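Local coordinates for CYTH domain-containing protein (Pyrococcus furiosus, PDB 1YEM) that is of unknown function but carries a CYTH domain, a tunnel-like beta barrel that in related proteins binds and processes triphosphate compounds, at residues R55-H58 / Y63-T66; D41-F44 / K50-R53. All coordinates share one frame; numbering follows the deposited sequence.

Interaction 1 of 2, residues R55-H58 / Y63-T66; sequences RGVH and YYLT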
# COMPACT_ATOMS: atom_id res chain seq x y z
N ARG B 55 -2.73 2.53 8.54
CA ARG B 55 -2.80 3.64 9.46
C ARG B 55 -3.08 4.89 8.70
O ARG B 55 -2.40 5.16 7.72
CB ARG B 55 -1.45 3.81 10.23
CG ARG B 55 -1.31 5.16 11.03
CD ARG B 55 -0.08 5.16 11.97
NE ARG B 55 -0.26 4.20 13.04
CZ ARG B 55 0.70 3.73 13.84
NH1 ARG B 55 0.40 2.82 14.76
NH2 ARG B 55 1.93 4.17 13.75
N GLY B 56 -4.06 5.66 9.17
CA GLY B 56 -4.26 7.03 8.69
C GLY B 56 -3.90 8.04 9.77
O GLY B 56 -4.22 7.83 10.92
N VAL B 57 -3.22 9.11 9.39
CA VAL B 57 -2.81 10.16 10.33
C VAL B 57 -3.52 11.46 9.92
O VAL B 57 -2.99 12.25 9.11
CB VAL B 57 -1.27 10.36 10.36
CG1 VAL B 57 -0.89 11.38 11.43
CG2 VAL B 57 -0.54 9.04 10.62
N HIS B 58 -4.70 11.67 10.49
CA HIS B 58 -5.60 12.79 10.13
C HIS B 58 -4.92 14.14 10.09
O HIS B 58 -4.99 14.84 9.08
CB HIS B 58 -6.79 12.85 11.11
CG HIS B 58 -7.81 13.88 10.76
ND1 HIS B 58 -8.05 15.00 11.55
CD2 HIS B 58 -8.64 13.99 9.70
CE1 HIS B 58 -8.98 15.74 10.98
NE2 HIS B 58 -9.36 15.15 9.86
N TYR B 63 -0.65 8.46 5.31
CA TYR B 63 -1.23 7.12 5.42
C TYR B 63 -0.17 6.07 5.18
O TYR B 63 0.75 6.28 4.40
CB TYR B 63 -2.41 6.95 4.45
CG TYR B 63 -3.24 8.19 4.39
CD1 TYR B 63 -4.21 8.44 5.35
CD2 TYR B 63 -3.02 9.15 3.40
CE1 TYR B 63 -4.97 9.61 5.33
CE2 TYR B 63 -3.76 10.33 3.37
CZ TYR B 63 -4.74 10.54 4.34
OH TYR B 63 -5.48 11.70 4.30
N TYR B 64 -0.28 4.95 5.88
CA TYR B 64 0.76 3.95 5.89
C TYR B 64 0.18 2.58 5.87
O TYR B 64 -0.91 2.38 6.35
CB TYR B 64 1.63 4.08 7.15
CG TYR B 64 2.23 5.44 7.27
CD1 TYR B 64 1.53 6.47 7.89
CD2 TYR B 64 3.48 5.72 6.72
CE1 TYR B 64 2.07 7.75 7.99
CE2 TYR B 64 4.04 6.99 6.81
CZ TYR B 64 3.32 8.00 7.45
OH TYR B 64 3.84 9.27 7.54
N LEU B 65 0.92 1.66 5.30
CA LEU B 65 0.64 0.26 5.36
C LEU B 65 1.79 -0.36 6.13
O LEU B 65 2.95 -0.12 5.80
CB LEU B 65 0.56 -0.33 3.96
CG LEU B 65 0.14 -1.81 3.87
CD1 LEU B 65 -0.57 -2.08 2.54
CD2 LEU B 65 1.34 -2.75 4.04
N THR B 66 1.47 -1.13 7.17
CA THR B 66 2.49 -1.71 8.04
C THR B 66 2.29 -3.21 8.19
O THR B 66 1.18 -3.68 8.41
CB THR B 66 2.47 -1.05 9.43
OG1 THR B 66 2.58 0.37 9.30
CG2 THR B 66 3.61 -1.57 10.30

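Interaction 2 of 2, residues D41-F44 / K50-R53; sequences DVYF and KLLR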
# COMPACT_ATOMS: atom_id res chain seq x y z
N ASP B 41 -6.01 3.21 13.13
CA ASP B 41 -5.35 1.99 12.71
C ASP B 41 -6.40 0.95 12.48
O ASP B 41 -7.19 0.68 13.37
CB ASP B 41 -4.40 1.50 13.80
CG ASP B 41 -3.21 2.39 13.98
OD1 ASP B 41 -2.44 2.12 14.90
OD2 ASP B 41 -3.04 3.36 13.20
N VAL B 42 -6.39 0.36 11.28
CA VAL B 42 -7.27 -0.77 10.93
C VAL B 42 -6.41 -2.04 10.82
O VAL B 42 -5.49 -2.12 10.01
CB VAL B 42 -8.02 -0.51 9.60
CG1 VAL B 42 -8.99 -1.65 9.26
CG2 VAL B 42 -8.77 0.81 9.65
N TYR B 43 -6.69 -3.03 11.66
CA TYR B 43 -5.97 -4.29 11.65
C TYR B 43 -6.79 -5.34 10.91
O TYR B 43 -8.00 -5.40 11.07
CB TYR B 43 -5.72 -4.78 13.07
CG TYR B 43 -4.61 -4.06 13.76
CD1 TYR B 43 -3.30 -4.57 13.73
CD2 TYR B 43 -4.85 -2.87 14.45
CE1 TYR B 43 -2.27 -3.91 14.38
CE2 TYR B 43 -3.82 -2.20 15.11
CZ TYR B 43 -2.53 -2.72 15.06
OH TYR B 43 -1.49 -2.05 15.68
N PHE B 44 -6.09 -6.16 10.11
CA PHE B 44 -6.70 -7.23 9.35
C PHE B 44 -6.27 -8.56 9.92
O PHE B 44 -5.09 -8.72 10.22
CB PHE B 44 -6.24 -7.16 7.90
CG PHE B 44 -6.83 -6.03 7.15
CD1 PHE B 44 -8.11 -6.13 6.65
CD2 PHE B 44 -6.12 -4.86 6.95
CE1 PHE B 44 -8.68 -5.07 5.95
CE2 PHE B 44 -6.69 -3.79 6.24
CZ PHE B 44 -7.97 -3.90 5.75
N LYS B 50 2.08 -12.66 12.68
CA LYS B 50 2.05 -11.55 11.74
C LYS B 50 1.13 -10.46 12.23
O LYS B 50 0.17 -10.74 12.94
CB LYS B 50 1.53 -12.00 10.37
CG LYS B 50 2.31 -13.12 9.70
CD LYS B 50 1.50 -13.67 8.50
CE LYS B 50 2.32 -14.59 7.61
NZ LYS B 50 2.50 -15.94 8.20
N LEU B 51 1.41 -9.23 11.83
CA LEU B 51 0.44 -8.14 11.96
C LEU B 51 0.35 -7.39 10.65
O LEU B 51 1.35 -7.30 9.91
CB LEU B 51 0.84 -7.17 13.06
CG LEU B 51 0.91 -7.73 14.48
CD1 LEU B 51 1.68 -6.78 15.38
CD2 LEU B 51 -0.51 -7.99 15.01
N LEU B 52 -0.84 -6.86 10.37
CA LEU B 52 -1.09 -6.13 9.15
C LEU B 52 -2.05 -5.06 9.48
O LEU B 52 -3.12 -5.34 10.00
CB LEU B 52 -1.72 -7.06 8.08
CG LEU B 52 -2.13 -6.39 6.75
CD1 LEU B 52 -0.92 -5.81 6.02
CD2 LEU B 52 -2.87 -7.38 5.86
N ARG B 53 -1.68 -3.81 9.21
CA ARG B 53 -2.56 -2.68 9.46
C ARG B 53 -2.35 -1.53 8.50
O ARG B 53 -1.25 -1.30 7.98
CB ARG B 53 -2.43 -2.16 10.91
CG ARG B 53 -1.12 -1.46 11.23
CD ARG B 53 -1.30 -0.32 12.20
NE ARG B 53 -0.25 -0.35 13.20
CZ ARG B 53 1.00 0.07 13.03
NH1 ARG B 53 1.40 0.63 11.90
NH2 ARG B 53 1.86 -0.04 14.02
O HOH W 1 -3.07 -7.78 12.14

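Interaction 1 of 2, residues R55-H58 / Y63-T66
Arg55 and Tyr64 face each other as an antiparallel hydrogen-bonded pair. Arg55 N donates to Tyr64 O at 2.9 Å and Tyr64 N donates to Arg55 O at 2.8 Å. Arg55 O also receives a CA-H...O contact from Tyr63 CA at 3.2 Å. One carbonyl thus takes a conventional bond and a weaker one.

The side chains of Arg55 and Tyr64 rise on the same side of the sheet. With CG opposite the backbone N (chi1 167°), the Arg55 chain runs off from Tyr64, and NE reaches Asp41 on strand 32-44 in a salt bridge. Val57 CG2 meets the edge of the Tyr64 ring, 3.9 Å from CE1. Strands 50-57 and 62-70 form a beta hairpin in the closed antiparallel barrel of the CYTH domain. The next pair, Gly56 with Tyr63, is not hydrogen-bonded, and its CA atoms are 4.5 Å apart. On the face of the sheet carrying Tyr63, the edge of that ring lies against the Gly56 backbone, with Tyr63 CD1 3.6 Å from Gly56 CA. The same tyrosine packs on Phe88 of helix 88-97 and on Ile85 of strand 77-85.

Interaction 2 of 2, residues D41-F44 / K50-R53
Arg53 lies along the Tyr43 ring, and the two side chains point the same way. Arg53 CB sits over one face of the ring, 3.9 Å from its centroid, in a CH-pi contact. Arg53 CG is placed between the backbone N and the carbonyl carbon (chi1 70°). The chain then bends twice, and NE arrives beside the phenol oxygen. Arg53 NE donates to Tyr43 OH at 3.3 Å, a long bond but fairly straight at 160°. The oxygen lies at the guanidinium edge, in its plane.

Asp41 lies beside Arg53 and points the same way, its carboxylate near CD and NE. Its OD1 is 3.7 Å from Arg53 NE but well out of the guanidinium plane. This is a long salt bridge of charge alone. The main partner of the carboxylate is Arg55, through OD2.

Part of the backbone is paired directly, part through a water. Phe44 N donates to Leu52 O at 3.1 Å. The return link goes through the water, which donates to Phe44 O at 2.9 Å and accepts from Leu52 N at 3.0 Å. Arg53 CA makes a CA-H...O contact with Val42 O at 3.0 Å; the backbone of Val42 also bonds with Ile54. Phe44 CB packs on Leu52 CD2 on the side of the sheet facing helix 88-97. The N-H of Arg53 NE is thus spent on the tyrosine hydroxyl, while Asp41 is shared between two arginines and probably offsets part of their buried charge.

Both contacts are buried and use strand 50-57, the middle strand of three. Interaction 2 joins it to strand 32-44, and interaction 1 joins it to strand 62-70. Backbone pairing is direct in interaction 1, while interaction 2 includes a water link near the hairpin turn. The tyrosines of interaction 1 are partly exposed, whereas every touching residue of interaction 2 is buried. The two meet through a probable hydrogen bond from Thr66 N to Arg53 O, 2.8 Å. Arg53, Arg55, Asp41 and Thr66 form a charged, polar group, consistent with the tunnel interior of CYTH proteins. On the opposite face of the sheet, Leu52 packs on Leu98 and Leu65 on Val94 of the second subunit.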